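Local coordinates for protein peptidoglycan N-acetylglucosamine deacetylase (Bacillus cereus, PDB 5N1P) that removes acetyl groups from N-acetylglucosamine residues of peptidoglycan in a metal-dependent hydrolysis that releases acetate, at residues A[7-12]-A[159-164]; A[32-37]-A[54-59]; A[100-105]-A[121-126]. All coordinates share one frame; numbering follows the deposited sequence.

Interaction 1: residues A[7-12]-A[159-164]. With ZN (zinc ion), chain F; 8GK (~{N}-oxidanylnaphthalene-1-carboxamide), chain E.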
# COMPACT_ATOMS: atom_id res chain seq x y z
N THR A 7 -3.69 -2.95 -1.18
CA THR A 7 -2.62 -1.96 -1.08
C THR A 7 -1.37 -2.47 -1.79
O THR A 7 -1.02 -3.65 -1.71
CB THR A 7 -2.27 -1.58 0.39
OG1 THR A 7 -1.61 -2.68 1.06
CG2 THR A 7 -3.54 -1.18 1.17
N PHE A 8 -0.70 -1.56 -2.49
CA PHE A 8 0.45 -1.93 -3.32
C PHE A 8 1.63 -1.08 -2.94
O PHE A 8 1.58 0.14 -3.06
CB PHE A 8 0.13 -1.75 -4.80
CG PHE A 8 -1.01 -2.59 -5.28
CD1 PHE A 8 -0.80 -3.90 -5.63
CD2 PHE A 8 -2.30 -2.07 -5.33
CE1 PHE A 8 -1.86 -4.71 -6.06
CE2 PHE A 8 -3.37 -2.86 -5.75
CZ PHE A 8 -3.14 -4.19 -6.11
N ASP A 9 2.70 -1.74 -2.49
CA ASP A 9 3.92 -1.08 -2.02
C ASP A 9 5.06 -1.10 -3.03
O ASP A 9 5.15 -2.00 -3.87
CB ASP A 9 4.45 -1.78 -0.76
CG ASP A 9 3.62 -1.52 0.48
OD1 ASP A 9 2.60 -0.83 0.40
OD2 ASP A 9 4.01 -2.05 1.57
N ASP A 10 5.94 -0.10 -2.90
CA ASP A 10 7.31 -0.07 -3.45
C ASP A 10 7.37 0.55 -4.85
O ASP A 10 8.46 0.67 -5.42
CB ASP A 10 7.99 -1.45 -3.50
CG ASP A 10 8.17 -2.10 -2.12
OD1 ASP A 10 8.01 -1.44 -1.07
OD2 ASP A 10 8.51 -3.30 -2.08
N GLY A 11 6.23 0.95 -5.41
CA GLY A 11 6.21 1.51 -6.75
C GLY A 11 6.35 3.03 -6.82
O GLY A 11 6.77 3.68 -5.84
N PRO A 12 6.00 3.62 -7.97
CA PRO A 12 5.53 2.90 -9.16
C PRO A 12 6.63 2.16 -9.90
O PRO A 12 7.82 2.29 -9.60
CB PRO A 12 4.96 4.01 -10.06
CG PRO A 12 4.84 5.23 -9.19
CD PRO A 12 5.91 5.08 -8.13
N VAL A 159 -7.15 -5.36 4.99
CA VAL A 159 -6.16 -4.55 4.29
C VAL A 159 -5.09 -5.49 3.77
O VAL A 159 -4.42 -6.17 4.55
CB VAL A 159 -5.54 -3.49 5.21
CG1 VAL A 159 -4.45 -2.70 4.48
CG2 VAL A 159 -6.63 -2.57 5.75
N ILE A 160 -4.95 -5.55 2.46
CA ILE A 160 -4.15 -6.59 1.82
C ILE A 160 -2.81 -6.05 1.31
O ILE A 160 -2.78 -5.10 0.52
CB ILE A 160 -4.91 -7.22 0.66
CG1 ILE A 160 -6.24 -7.80 1.16
CG2 ILE A 160 -4.05 -8.27 -0.02
CD1 ILE A 160 -7.27 -7.96 0.08
N LEU A 161 -1.72 -6.65 1.76
CA LEU A 161 -0.37 -6.25 1.36
C LEU A 161 0.09 -6.95 0.09
O LEU A 161 0.23 -8.18 0.07
CB LEU A 161 0.64 -6.53 2.48
CG LEU A 161 2.11 -6.30 2.09
CD1 LEU A 161 2.41 -4.82 1.81
CD2 LEU A 161 3.06 -6.85 3.16
N MET A 162 0.31 -6.15 -0.95
CA MET A 162 0.90 -6.63 -2.19
C MET A 162 1.94 -5.62 -2.67
O MET A 162 2.10 -4.54 -2.10
CB MET A 162 -0.18 -6.84 -3.26
CG MET A 162 -1.20 -7.85 -2.84
SD MET A 162 -2.44 -8.17 -4.07
CE MET A 162 -1.48 -9.11 -5.25
N HIS A 163 2.66 -5.99 -3.73
CA HIS A 163 3.72 -5.15 -4.26
C HIS A 163 3.59 -5.09 -5.77
O HIS A 163 3.74 -6.12 -6.44
CB HIS A 163 5.11 -5.70 -3.86
CG HIS A 163 5.31 -5.80 -2.38
ND1 HIS A 163 4.84 -6.86 -1.63
CD2 HIS A 163 5.91 -4.97 -1.50
CE1 HIS A 163 5.16 -6.68 -0.36
NE2 HIS A 163 5.80 -5.53 -0.26
N ASP A 164 3.29 -3.92 -6.32
CA ASP A 164 3.03 -3.85 -7.77
C ASP A 164 4.32 -3.84 -8.59
O ASP A 164 4.25 -3.80 -9.82
CB ASP A 164 2.14 -2.65 -8.13
CG ASP A 164 2.72 -1.30 -7.69
OD1 ASP A 164 3.25 -1.23 -6.57
OD2 ASP A 164 2.60 -0.32 -8.46
ZN ZN F . 8.30 -2.00 0.98
C1 8GK E . 7.31 -3.85 3.17
C2 8GK E . 7.61 -5.02 4.04
C3 8GK E . 8.79 -5.71 3.83
C4 8GK E . 9.11 -6.79 4.64
C5 8GK E . 8.26 -7.17 5.68
C6 8GK E . 7.07 -6.47 5.89
C7 8GK E . 6.76 -5.39 5.07
C8 8GK E . 10.29 -7.48 4.41
C9 8GK E . 11.15 -7.11 3.38
C10 8GK E . 10.83 -6.03 2.57
C11 8GK E . 9.65 -5.33 2.80
O12 8GK E . 8.03 -2.88 3.29
N13 8GK E . 6.33 -3.87 2.27
O14 8GK E . 6.53 -3.16 1.09
O HOH W 1 3.42 1.06 -5.08
O HOH W 2 9.05 -4.04 0.22
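Phe8 lays the CD1–CE1 side of its ring alongside the side chain of Met162, both running the same way from neighbouring strands. CD1 of Phe8 comes to 3.8 Å from CB of Met162; with CG of the methionine anti to its carbonyl carbon (chi1 -60°) and the chain extended at chi2, SD comes beside CE1 of Phe8 in a Met-aromatic contact, oblique to the ring. Val173 and Ile176 of helix 167-182 pack on this pair. Pairing is parallel: the main-chain bonds Thr7 N to Ile160 O, Met162 N to Thr7 O and Asp9 N to Met162 O, all 2.9 Å, set Thr7 against Leu161 and Phe8 against Met162. Thr7 adds a second grip on Ile160 O, for its OG1 donates to that oxygen at 2.7 Å from 47° above the carbonyl plane, whereas Thr7 N meets it nearly head-on.

The other sheet face, bearing Thr7, Asp9, Leu161 and His163, turns toward the inhibitor. Asp9 crosses Leu161 at about a right angle, with OD2 of Asp9 3.2 Å from CD1 of Leu161. That same OD2 lies 2.8 Å from the hydroxamate O14 of the bound inhibitor. NE2 of His163 reaches O14 over an equal 2.8 Å, the oxygen lying near the plane of the imidazole at its edge. Second-shell partners hold both groups: Arg97 makes a salt bridge to Asp9 OD1, and Asp130 bonds His163 ND1. Beyond the strand, Asp10 OD1 binds the zinc ion at 2.1 Å, while OD2 receives a hydrogen bond from a zinc-bound water. With Asp9 the inferred proton acceptor and His163 the inferred proton donor on the C-terminal ends of adjacent parallel strands, the geometry is that of the catalytic centre of a CE4 deacetylase, built on the distorted beta/alpha barrel of the NodB homology domain.

Interaction 2: residues A[32-37]-A[54-59]. With ZN (zinc ion), chain F; 8GK (~{N}-oxidanylnaphthalene-1-carboxamide), chain E.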
# COMPACT_ATOMS: atom_id res chain seq x y z
N PHE A 32 -1.96 2.93 -2.99
CA PHE A 32 -0.58 2.75 -3.42
C PHE A 32 0.35 3.47 -2.47
O PHE A 32 0.10 4.62 -2.15
CB PHE A 32 -0.37 3.32 -4.84
CG PHE A 32 -1.08 2.54 -5.91
CD1 PHE A 32 -2.41 2.78 -6.21
CD2 PHE A 32 -0.42 1.51 -6.56
CE1 PHE A 32 -3.06 2.04 -7.17
CE2 PHE A 32 -1.06 0.77 -7.54
CZ PHE A 32 -2.39 1.03 -7.84
N PHE A 33 1.43 2.81 -2.06
CA PHE A 33 2.41 3.41 -1.16
C PHE A 33 3.74 3.48 -1.88
O PHE A 33 4.34 2.45 -2.20
CB PHE A 33 2.51 2.60 0.15
CG PHE A 33 1.26 2.67 0.99
CD1 PHE A 33 0.93 3.85 1.66
CD2 PHE A 33 0.45 1.56 1.13
CE1 PHE A 33 -0.19 3.91 2.47
CE2 PHE A 33 -0.70 1.62 1.93
CZ PHE A 33 -1.02 2.79 2.59
N LEU A 34 4.16 4.71 -2.18
CA LEU A 34 5.22 4.94 -3.15
C LEU A 34 6.55 5.28 -2.52
O LEU A 34 6.61 5.96 -1.49
CB LEU A 34 4.81 6.09 -4.08
CG LEU A 34 3.43 5.98 -4.74
CD1 LEU A 34 3.29 7.13 -5.74
CD2 LEU A 34 3.29 4.62 -5.42
N ILE A 35 7.63 4.83 -3.17
CA ILE A 35 8.99 5.15 -2.75
C ILE A 35 9.47 6.37 -3.52
O ILE A 35 9.27 6.46 -4.72
CB ILE A 35 9.93 3.97 -3.00
CG1 ILE A 35 9.52 2.81 -2.09
CG2 ILE A 35 11.37 4.39 -2.77
CD1 ILE A 35 10.35 1.55 -2.28
N GLY A 36 10.09 7.32 -2.82
CA GLY A 36 10.43 8.60 -3.42
C GLY A 36 11.20 8.55 -4.73
O GLY A 36 10.88 9.28 -5.65
N ALA A 37 12.22 7.69 -4.82
CA ALA A 37 12.98 7.59 -6.06
C ALA A 37 12.09 7.20 -7.24
O ALA A 37 12.28 7.67 -8.36
CB ALA A 37 14.13 6.60 -5.91
N HIS A 54 -7.60 6.17 -6.97
CA HIS A 54 -6.86 5.42 -5.98
C HIS A 54 -6.20 6.36 -4.99
O HIS A 54 -5.95 7.52 -5.29
CB HIS A 54 -5.80 4.54 -6.65
CG HIS A 54 -6.36 3.73 -7.77
ND1 HIS A 54 -7.24 2.68 -7.56
CD2 HIS A 54 -6.21 3.84 -9.11
CE1 HIS A 54 -7.59 2.17 -8.73
NE2 HIS A 54 -6.98 2.86 -9.68
N TYR A 55 -5.93 5.84 -3.80
CA TYR A 55 -5.21 6.64 -2.83
C TYR A 55 -3.70 6.49 -3.03
O TYR A 55 -3.20 5.39 -3.13
CB TYR A 55 -5.58 6.23 -1.40
CG TYR A 55 -4.95 7.17 -0.40
CD1 TYR A 55 -3.70 6.89 0.14
CD2 TYR A 55 -5.60 8.33 -0.01
CE1 TYR A 55 -3.11 7.75 1.05
CE2 TYR A 55 -5.01 9.20 0.91
CZ TYR A 55 -3.78 8.90 1.44
OH TYR A 55 -3.20 9.75 2.36
N VAL A 56 -3.00 7.62 -3.08
CA VAL A 56 -1.55 7.63 -3.16
C VAL A 56 -0.95 8.11 -1.84
O VAL A 56 -1.18 9.24 -1.41
CB VAL A 56 -1.05 8.53 -4.28
CG1 VAL A 56 0.45 8.57 -4.27
CG2 VAL A 56 -1.58 8.02 -5.63
N GLY A 57 -0.19 7.22 -1.19
CA GLY A 57 0.47 7.54 0.06
C GLY A 57 1.96 7.26 -0.00
O GLY A 57 2.50 6.96 -1.07
N MET A 58 2.62 7.34 1.15
CA MET A 58 4.08 7.33 1.21
C MET A 58 4.65 6.03 1.77
O MET A 58 4.11 5.47 2.72
CB MET A 58 4.59 8.48 2.08
CG MET A 58 4.47 9.86 1.43
SD MET A 58 2.83 10.59 1.51
CE MET A 58 2.62 10.65 3.29
N HIS A 59 5.77 5.60 1.19
CA HIS A 59 6.47 4.38 1.66
C HIS A 59 7.96 4.64 1.90
O HIS A 59 8.74 3.71 1.91
CB HIS A 59 6.29 3.25 0.64
CG HIS A 59 6.63 1.88 1.16
ND1 HIS A 59 6.25 1.44 2.41
CD2 HIS A 59 7.25 0.84 0.56
CE1 HIS A 59 6.64 0.18 2.56
NE2 HIS A 59 7.26 -0.21 1.46
ZN ZN F . 8.30 -2.00 0.98
C1 8GK E . 7.31 -3.85 3.17
C2 8GK E . 7.61 -5.02 4.04
C3 8GK E . 8.79 -5.71 3.83
C4 8GK E . 9.11 -6.79 4.64
C5 8GK E . 8.26 -7.17 5.68
C6 8GK E . 7.07 -6.47 5.89
C7 8GK E . 6.76 -5.39 5.07
C8 8GK E . 10.29 -7.48 4.41
C9 8GK E . 11.15 -7.11 3.38
C10 8GK E . 10.83 -6.03 2.57
C11 8GK E . 9.65 -5.33 2.80
O12 8GK E . 8.03 -2.88 3.29
N13 8GK E . 6.33 -3.87 2.27
O14 8GK E . 6.53 -3.16 1.09
O HOH W 2 9.05 -4.04 0.22
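His59 meets the end of strand 31-34 through CB, CG and CD2, at the close of a beta-alpha-beta crossover in which two helices, 36-41 and 43-51, link parallel strands 31-34 and 55-58. Its CB rests 3.5 Å from Phe33 O and equally near Leu34 O, CG still faces Phe33 O, and the ring leaves with CG anti to the backbone N (chi1 -164°). CD2 passes Ile35, whose side chain runs alongside, 4.0 Å from His59 CD2 to Ile35 CG1. Across the ring ND1 is bonded to Arg97 O, which, together with the zinc bond at NE2, fixes the ring's rotation. CE1 has the inhibitor's O12 in the ring plane, and at the tip His59 NE2 coordinates the zinc ion at 2.1 Å, in company with Asp10 and His63. The bond from His59 N to Leu34 O, 2.8 Å, is bent, and Asp81 OD2 is a second partner of that N.

Upstream the ladder is straighter: Gly57 N to Phe32 O is almost linear, 175° at the hydrogen, and Phe32 N to Tyr55 O and Leu34 N to Gly57 O continue it. Gly57 presents no side chain on the face where the Phe33 ring lies, and Phe33 CD1 settles 3.7 Å from Met58 O. At the start of the pairing Phe32 turns its edge toward the face of His54 in an offset edge-to-face contact, planes 78° and centroids 5.6 Å apart. Between these ends, on the face covered by helix 43-51, CD1 of Leu34 butts against CG1 of Val56 at 3.5 Å.

Interaction 3: residues A[100-105]-A[121-126]. With 8GK (~{N}-oxidanylnaphthalene-1-carboxamide), chain E.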
# COMPACT_ATOMS: atom_id res chain seq x y z
N TYR A 100 8.85 -2.62 6.16
CA TYR A 100 9.01 -3.73 7.11
C TYR A 100 7.93 -3.74 8.20
O TYR A 100 8.00 -4.53 9.15
CB TYR A 100 10.41 -3.72 7.74
CG TYR A 100 11.48 -3.60 6.69
CD1 TYR A 100 11.79 -4.67 5.85
CD2 TYR A 100 12.14 -2.40 6.48
CE1 TYR A 100 12.75 -4.55 4.85
CE2 TYR A 100 13.09 -2.27 5.49
CZ TYR A 100 13.39 -3.34 4.68
OH TYR A 100 14.33 -3.19 3.68
N GLY A 101 6.91 -2.91 8.03
CA GLY A 101 5.83 -2.84 9.02
C GLY A 101 6.23 -2.01 10.24
O GLY A 101 7.41 -1.75 10.45
N SER A 102 5.26 -1.62 11.05
CA SER A 102 5.55 -0.72 12.19
C SER A 102 6.18 -1.39 13.40
O SER A 102 6.70 -0.70 14.27
CB SER A 102 4.27 -0.02 12.65
OG SER A 102 3.34 -0.94 13.18
N MET A 103 6.12 -2.72 13.46
CA MET A 103 6.54 -3.47 14.65
C MET A 103 7.80 -4.29 14.37
O MET A 103 7.78 -5.16 13.52
CB MET A 103 5.41 -4.40 15.10
CG MET A 103 5.78 -5.37 16.20
SD MET A 103 5.73 -4.51 17.77
CE MET A 103 3.98 -4.13 17.93
N PRO A 104 8.88 -4.04 15.13
CA PRO A 104 8.98 -3.16 16.30
C PRO A 104 9.57 -1.78 16.00
O PRO A 104 9.80 -1.02 16.94
CB PRO A 104 9.91 -3.94 17.22
CG PRO A 104 10.87 -4.58 16.25
CD PRO A 104 10.10 -4.85 14.97
N GLY A 105 9.82 -1.47 14.73
CA GLY A 105 10.53 -0.27 14.34
C GLY A 105 9.99 1.06 14.85
O GLY A 105 10.76 1.90 15.34
N VAL A 121 -0.55 5.95 9.95
CA VAL A 121 0.22 4.76 9.64
C VAL A 121 -0.71 3.59 9.41
O VAL A 121 -1.53 3.27 10.28
CB VAL A 121 1.20 4.38 10.79
CG1 VAL A 121 1.75 2.97 10.57
CG2 VAL A 121 2.32 5.39 10.91
N TRP A 122 -0.59 2.94 8.25
CA TRP A 122 -1.31 1.69 8.02
C TRP A 122 -0.33 0.55 7.81
O TRP A 122 0.57 0.64 6.95
CB TRP A 122 -2.24 1.79 6.79
CG TRP A 122 -3.68 2.00 7.13
CD1 TRP A 122 -4.19 2.50 8.30
CD2 TRP A 122 -4.80 1.67 6.31
NE1 TRP A 122 -5.57 2.52 8.24
CE2 TRP A 122 -5.97 2.00 7.03
CE3 TRP A 122 -4.94 1.12 5.03
CZ2 TRP A 122 -7.25 1.80 6.52
CZ3 TRP A 122 -6.22 0.93 4.52
CH2 TRP A 122 -7.35 1.27 5.27
N ASP A 123 -0.50 -0.50 8.60
CA ASP A 123 0.13 -1.78 8.31
C ASP A 123 -0.88 -2.56 7.46
O ASP A 123 -1.44 -2.00 6.51
CB ASP A 123 0.51 -2.51 9.60
CG ASP A 123 1.63 -1.81 10.36
OD1 ASP A 123 2.70 -1.59 9.76
OD2 ASP A 123 1.45 -1.47 11.56
N TRP A 124 -1.12 -3.83 7.77
CA TRP A 124 -2.03 -4.62 6.94
C TRP A 124 -2.66 -5.71 7.78
O TRP A 124 -2.20 -5.94 8.89
CB TRP A 124 -1.28 -5.21 5.74
CG TRP A 124 -0.05 -5.96 6.16
CD1 TRP A 124 0.03 -7.29 6.47
CD2 TRP A 124 1.27 -5.43 6.32
NE1 TRP A 124 1.31 -7.62 6.82
CE2 TRP A 124 2.10 -6.50 6.74
CE3 TRP A 124 1.83 -4.15 6.17
CZ2 TRP A 124 3.46 -6.33 7.00
CZ3 TRP A 124 3.18 -3.99 6.43
CH2 TRP A 124 3.98 -5.08 6.84
N THR A 125 -3.69 -6.36 7.25
CA THR A 125 -4.31 -7.50 7.95
C THR A 125 -4.09 -8.81 7.23
O THR A 125 -4.22 -9.89 7.84
CB THR A 125 -5.83 -7.31 8.15
OG1 THR A 125 -6.49 -7.30 6.88
CG2 THR A 125 -6.13 -6.01 8.89
N ILE A 126 -3.80 -8.74 5.94
CA ILE A 126 -3.51 -9.93 5.13
C ILE A 126 -2.22 -9.72 4.37
O ILE A 126 -2.11 -8.75 3.61
CB ILE A 126 -4.63 -10.23 4.14
CG1 ILE A 126 -5.92 -10.60 4.88
CG2 ILE A 126 -4.21 -11.36 3.18
CD1 ILE A 126 -7.11 -10.77 3.96
C1 8GK E . 7.31 -3.85 3.17
C2 8GK E . 7.61 -5.02 4.04
C3 8GK E . 8.79 -5.71 3.83
C4 8GK E . 9.11 -6.79 4.64
C5 8GK E . 8.26 -7.17 5.68
C6 8GK E . 7.07 -6.47 5.89
C7 8GK E . 6.76 -5.39 5.07
C8 8GK E . 10.29 -7.48 4.41
C9 8GK E . 11.15 -7.11 3.38
C10 8GK E . 10.83 -6.03 2.57
C11 8GK E . 9.65 -5.33 2.80
O12 8GK E . 8.03 -2.88 3.29
N13 8GK E . 6.33 -3.87 2.27
O14 8GK E . 6.53 -3.16 1.09
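Ser102 and Asp123 lie in the tight part of this loop-to-loop contact and meet in a bidentate fashion, one carboxylate taking both the amide and the hydroxyl of a single serine. Ser102 OG donates to Asp123 OD2 over a very short 2.5 Å, and Ser102 N donates to Asp123 OD1 at 2.9 Å. Each oxygen is met on its syn side, the hydroxyl 16° out of the carboxylate plane. OG reaches across because it stands between the backbone N and carbonyl carbon (chi1 65°). Gly101, with a positive phi, belongs to the same close-fitting part: it passes obliquely by the indole, its CA 3.6 Å from Trp124 CH2.

The loose side lies past Ser102, where the loop turns away through the exposed Met103 and Pro104, neither of which touches 121-126. Toward the pocket, the partly exposed Tyr100 and Trp124 touch one another little, but both meet the inhibitor's naphthalene: Tyr100 CE1 is 3.3 Å from its C10, and Trp124 CH2 is 3.3 Å from its C7. Tyr100 N donates an almost straight bond (168°) to the inhibitor's O12, which is also a zinc ligand.

Asp123 OD2 has another donor in Phe200 N. Three donors around a buried carboxylate are consistent with its remaining ionised, and would hold the two loops together beside the pocket lined by Tyr100 and Trp124.

How the interactions relate
From the N terminus, strand 2-9 delivers residues 7-12, which wait until residues 159-164 to be paired; interaction 1 therefore closes the longest loop. Interactions 2 and 3 both nest inside it, in series: 32-37 with 54-59 closes before 100-105 meets 121-126, and none cross. Interactions 1 and 2 share one parallel sheet, since strand 31-34 lies beside 2-9, with a probable hydrogen bond from Phe33 N to Phe8 O. Interaction 3 joins this sheet from its other side, where Leu161 N probably bonds Ile126 O. Interactions 2 and 3 do not touch, yet both reach the inhibitor, so metal site, catalytic strands and pocket loops converge on one ligand.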